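Local structure of conjugal transfer protein-like C-terminal domain-containing protein (Enterococcus faecalis, 4EC6) at residues N106-E111 against E120-V125; Q134-E139 against P153-F158. The protein is of unknown molecular function but is probably a VirB8-like component of a type IV secretion system in plasmid conjugation, represented here by its NTF2-like C-terminal domain. All blocks are in the same frame, centred on the assembly; numbering follows the deposited sequence.

Interaction 1: N106-E111 against E120-V125; sequences NYYGSE and EYLLNV
Y107 and Y121 meet on one face of an antiparallel beta hairpin that a classic beta bulge interrupts. Their rings form an edge-to-face pair, with planes at 67° and centroids 5.4 Å apart. The edge of Y107 points at the face of Y121: its CD1 sits over that face, 3.7 Å from Y121 CE1. Y107 CG lies anti to its own backbone N (chi1 -177°), whereas Y121 CG lies beside its N. These torsions bring the rings across each other. Y121 OH is hydrogen-bonded to the carbonyl O of D58, on helix 54-68, which helps to fix that ring.

The bulge pairs both Y108 and G109 with E120. Y108 N donates to E120 O (2.7 Å), tilted 31° from the carbonyl plane, and E120 N donates to G109 O. The backbone angles of G109 suit glycine, which has no CB to meet the preceding carbonyl O.

N106 and L122 form a hydrogen-bonded pair with two backbone bonds. Water 1 also joins N106 ND2 to L122 O. K56 of the second subunit makes a cation-pi contact with Y108 and a hydrogen bond to Y108 O. L122 CG makes a CH-pi contact with the Y108 ring, over one face and 3.9 Å from the centroid. E120 OE1 has long, weak ion pairs with K135 and that same K56, and it stands at the Y108 ring edge, 3.7 Å from Y108 CD2.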
# COMPACT_ATOMS: atom_id res chain seq x y z
N ASN A 106 1.18 6.62 3.02
CA ASN A 106 2.20 5.81 2.39
C ASN A 106 3.35 5.64 3.32
O ASN A 106 3.85 6.60 3.88
CB ASN A 106 2.71 6.46 1.09
CG ASN A 106 1.66 6.45 -0.00
OD1 ASN A 106 1.42 5.45 -0.64
ND2 ASN A 106 1.02 7.54 -0.19
N TYR A 107 3.79 4.40 3.49
CA TYR A 107 4.95 4.10 4.32
C TYR A 107 6.20 4.71 3.75
O TYR A 107 6.44 4.58 2.57
CB TYR A 107 5.12 2.58 4.43
CG TYR A 107 6.23 2.15 5.32
CD1 TYR A 107 6.25 2.49 6.67
CD2 TYR A 107 7.27 1.38 4.82
CE1 TYR A 107 7.27 2.04 7.51
CE2 TYR A 107 8.29 0.93 5.62
CZ TYR A 107 8.31 1.25 6.96
OH TYR A 107 9.35 0.83 7.78
N TYR A 108 7.02 5.34 4.58
CA TYR A 108 8.20 6.07 4.11
C TYR A 108 9.50 5.54 4.76
O TYR A 108 10.55 6.18 4.70
CB TYR A 108 8.01 7.58 4.31
CG TYR A 108 8.75 8.47 3.30
CD1 TYR A 108 8.62 8.27 1.95
CD2 TYR A 108 9.56 9.52 3.72
CE1 TYR A 108 9.29 9.04 1.03
CE2 TYR A 108 10.23 10.34 2.81
CZ TYR A 108 10.09 10.08 1.45
OH TYR A 108 10.74 10.85 0.50
N GLY A 109 9.45 4.36 5.35
CA GLY A 109 10.65 3.71 5.81
C GLY A 109 10.91 3.85 7.29
O GLY A 109 10.27 4.63 8.00
N SER A 110 11.90 3.11 7.75
CA SER A 110 12.23 3.11 9.15
C SER A 110 13.72 3.22 9.34
O SER A 110 14.48 3.12 8.41
CB SER A 110 11.75 1.81 9.78
OG SER A 110 12.51 0.78 9.21
N GLU A 111 14.11 3.40 10.58
CA GLU A 111 15.44 3.71 10.97
C GLU A 111 15.52 3.03 12.32
O GLU A 111 14.72 3.30 13.24
CB GLU A 111 15.56 5.22 11.11
CG GLU A 111 16.95 5.79 11.08
CD GLU A 111 17.65 5.50 9.76
OE1 GLU A 111 17.37 6.23 8.77
OE2 GLU A 111 18.49 4.55 9.72
N GLU A 120 8.50 6.41 9.44
CA GLU A 120 7.89 7.60 8.82
C GLU A 120 6.85 7.23 7.82
O GLU A 120 6.96 6.20 7.15
CB GLU A 120 8.95 8.41 8.10
CG GLU A 120 10.14 8.74 8.98
CD GLU A 120 11.19 9.54 8.25
OE1 GLU A 120 11.09 9.73 7.03
OE2 GLU A 120 12.15 9.98 8.88
N TYR A 121 5.83 8.09 7.71
CA TYR A 121 4.82 8.00 6.65
C TYR A 121 4.62 9.35 5.98
O TYR A 121 4.74 10.41 6.61
CB TYR A 121 3.49 7.51 7.19
CG TYR A 121 3.54 6.15 7.87
CD1 TYR A 121 2.95 5.03 7.28
CD2 TYR A 121 4.15 5.98 9.11
CE1 TYR A 121 3.00 3.78 7.86
CE2 TYR A 121 4.19 4.74 9.73
CZ TYR A 121 3.61 3.64 9.09
OH TYR A 121 3.66 2.42 9.68
N LEU A 122 4.29 9.32 4.69
CA LEU A 122 3.81 10.52 4.00
C LEU A 122 2.30 10.51 3.99
O LEU A 122 1.71 9.50 3.65
CB LEU A 122 4.31 10.59 2.56
CG LEU A 122 5.79 10.82 2.45
CD1 LEU A 122 6.02 11.41 1.07
CD2 LEU A 122 6.36 11.75 3.54
N LEU A 123 1.67 11.63 4.33
CA LEU A 123 0.23 11.70 4.42
C LEU A 123 -0.31 12.82 3.55
O LEU A 123 0.34 13.85 3.34
CB LEU A 123 -0.17 11.97 5.86
CG LEU A 123 0.48 11.21 7.01
CD1 LEU A 123 0.05 11.73 8.37
CD2 LEU A 123 0.09 9.74 6.92
N ASN A 124 -1.50 12.62 3.03
CA ASN A 124 -2.26 13.75 2.55
C ASN A 124 -3.28 13.97 3.65
O ASN A 124 -4.13 13.09 3.89
CB ASN A 124 -3.00 13.45 1.25
CG ASN A 124 -2.08 13.33 0.03
OD1 ASN A 124 -1.04 14.02 -0.08
ND2 ASN A 124 -2.48 12.47 -0.94
N VAL A 125 -3.17 15.10 4.35
CA VAL A 125 -4.25 15.50 5.26
C VAL A 125 -5.06 16.66 4.69
O VAL A 125 -4.61 17.43 3.82
CB VAL A 125 -3.81 15.71 6.74
CG1 VAL A 125 -2.82 14.64 7.14
CG2 VAL A 125 -3.17 17.06 6.97
O HOH W 1 0.52 9.51 1.32

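Interaction 2: Q134-E139 against P153-F158; sequences QKITFE and PKLTDF
K135 and T156, and T137 and K154, are hydrogen-bonded pairs of an antiparallel beta hairpin in the NTF2-like domain. Each pair has two backbone bonds. K135 N to T156 O is 2.9 Å and T156 N to K135 O is 2.8 Å. CA-H...O contacts supplement them, such as I136 CA to K154 O at 3.1 Å.

Water 2 joins polar groups of both strands. It donates to K154 O, and weakly to K135 O, and it bonds to the hydroxyls of T137 and T156. T137 OG1 stands beside its backbone N (chi1 -46°) and T156 OG1 between N and the carbonyl carbon (chi1 54°), which brings both hydroxyls to it.

Apolar contacts lie on the face of I136 and L155. I136 CD1 reaches P153 CB at 3.7 Å, the two side chains side by side. L155 CD1 comes against I136 CB, also at 3.7 Å. F138 touches P153 through its CB. F158 CB packs on K135 CB at 4.1 Å.

Q134 crosses L155 at about a right angle, its OE1 3.8 Å from L155 CG. D157 OD1 lies 3.1 Å from Q134 NE2 and forms a salt bridge with K132 NZ.

I136 and P153 face helix 54-68, where both touch Y68. F138 packs its ring against F64 of that helix. On the other side of strand 131-142, the backbones of Q134, I136 and F138 bond to strand 117-126.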
# COMPACT_ATOMS: atom_id res chain seq x y z
N GLN A 134 1.97 15.93 4.28
CA GLN A 134 2.72 15.96 5.52
C GLN A 134 3.52 14.67 5.72
O GLN A 134 3.23 13.65 5.12
CB GLN A 134 1.80 16.24 6.73
CG GLN A 134 1.25 17.66 6.72
CD GLN A 134 0.94 18.21 8.09
OE1 GLN A 134 -0.16 18.00 8.65
NE2 GLN A 134 1.87 18.98 8.63
N LYS A 135 4.56 14.77 6.52
CA LYS A 135 5.25 13.62 7.05
C LYS A 135 4.98 13.44 8.56
O LYS A 135 4.85 14.42 9.30
CB LYS A 135 6.74 13.72 6.78
CG LYS A 135 7.53 12.76 7.61
CD LYS A 135 8.75 12.33 6.84
CE LYS A 135 9.91 13.27 7.03
NZ LYS A 135 10.92 12.90 5.98
N ILE A 136 4.82 12.20 8.97
CA ILE A 136 4.64 11.85 10.35
C ILE A 136 5.70 10.81 10.75
O ILE A 136 5.93 9.85 10.02
CB ILE A 136 3.22 11.35 10.62
CG1 ILE A 136 2.97 11.39 12.11
CG2 ILE A 136 2.96 9.96 10.03
CD1 ILE A 136 1.53 11.19 12.47
N THR A 137 6.34 11.06 11.90
CA THR A 137 7.41 10.27 12.47
C THR A 137 7.00 9.88 13.92
O THR A 137 6.42 10.66 14.66
CB THR A 137 8.67 11.13 12.49
OG1 THR A 137 8.78 11.77 11.23
CG2 THR A 137 9.94 10.32 12.70
N PHE A 138 7.26 8.64 14.29
CA PHE A 138 7.08 8.18 15.64
C PHE A 138 7.89 6.89 15.85
O PHE A 138 8.26 6.23 14.90
CB PHE A 138 5.61 7.99 15.97
CG PHE A 138 4.88 7.02 15.09
CD1 PHE A 138 4.77 5.67 15.47
CD2 PHE A 138 4.22 7.44 13.93
CE1 PHE A 138 4.07 4.77 14.68
CE2 PHE A 138 3.50 6.52 13.15
CZ PHE A 138 3.43 5.19 13.51
N GLU A 139 8.19 6.55 17.08
CA GLU A 139 8.90 5.28 17.32
C GLU A 139 8.01 4.13 17.76
O GLU A 139 6.91 4.33 18.23
CB GLU A 139 10.07 5.50 18.25
CG GLU A 139 10.91 6.60 17.70
CD GLU A 139 12.02 7.01 18.63
OE1 GLU A 139 12.38 6.19 19.53
OE2 GLU A 139 12.51 8.16 18.44
N PRO A 153 3.67 11.10 18.05
CA PRO A 153 4.04 11.31 16.65
C PRO A 153 4.36 12.78 16.35
O PRO A 153 3.66 13.65 16.85
CB PRO A 153 2.78 10.88 15.90
CG PRO A 153 2.14 9.88 16.78
CD PRO A 153 2.35 10.42 18.16
N LYS A 154 5.42 13.05 15.59
CA LYS A 154 5.71 14.40 15.03
C LYS A 154 5.18 14.55 13.60
O LYS A 154 5.46 13.75 12.69
CB LYS A 154 7.21 14.77 15.00
CG LYS A 154 7.98 14.70 16.32
CD LYS A 154 7.01 14.85 17.50
CE LYS A 154 7.68 15.11 18.85
NZ LYS A 154 6.65 15.74 19.73
N LEU A 155 4.41 15.59 13.41
CA LEU A 155 3.83 15.88 12.13
C LEU A 155 4.59 17.09 11.59
O LEU A 155 4.76 18.03 12.30
CB LEU A 155 2.38 16.22 12.39
CG LEU A 155 1.28 15.93 11.43
CD1 LEU A 155 1.52 14.60 10.71
CD2 LEU A 155 0.02 15.94 12.28
N THR A 156 5.07 17.06 10.34
CA THR A 156 5.81 18.20 9.81
C THR A 156 5.46 18.36 8.36
O THR A 156 5.09 17.40 7.70
CB THR A 156 7.33 17.99 9.88
OG1 THR A 156 7.67 16.75 9.25
CG2 THR A 156 7.83 17.96 11.32
N ASP A 157 5.62 19.58 7.83
CA ASP A 157 5.35 19.85 6.41
C ASP A 157 6.40 19.15 5.56
O ASP A 157 7.50 18.93 6.01
CB ASP A 157 5.39 21.34 6.16
CG ASP A 157 4.12 22.07 6.62
OD1 ASP A 157 3.19 21.45 7.23
OD2 ASP A 157 4.07 23.30 6.37
N PHE A 158 6.06 18.78 4.34
CA PHE A 158 6.93 17.97 3.55
C PHE A 158 6.77 18.30 2.08
O PHE A 158 5.69 18.65 1.62
CB PHE A 158 6.63 16.45 3.76
CG PHE A 158 7.43 15.55 2.84
CD1 PHE A 158 8.71 15.08 3.20
CD2 PHE A 158 6.94 15.23 1.56
CE1 PHE A 158 9.45 14.28 2.33
CE2 PHE A 158 7.68 14.42 0.70
CZ PHE A 158 8.95 13.94 1.09
O HOH W 2 7.37 14.12 10.74

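How the interactions relate
From the N terminus, helices 54-68 and 75-82 come first, and the four sheet strands follow in order. Interaction 1 closes the hairpin of strands 101-112 and 117-126, with eight residues between its segments. Interaction 2 opens after that and closes the hairpin of strands 131-142 and 147-157, with thirteen between. The two contacts are therefore in series and neither nest nor cross. Strands 117-126 and 131-142 are neighbours, which joins both hairpins into one antiparallel sheet. The seam includes a probable hydrogen bond from L123 N to Q134 O. L122 CD1 also packs on F158 CE2 at 3.5 Å. Helix 54-68 touches both contacts.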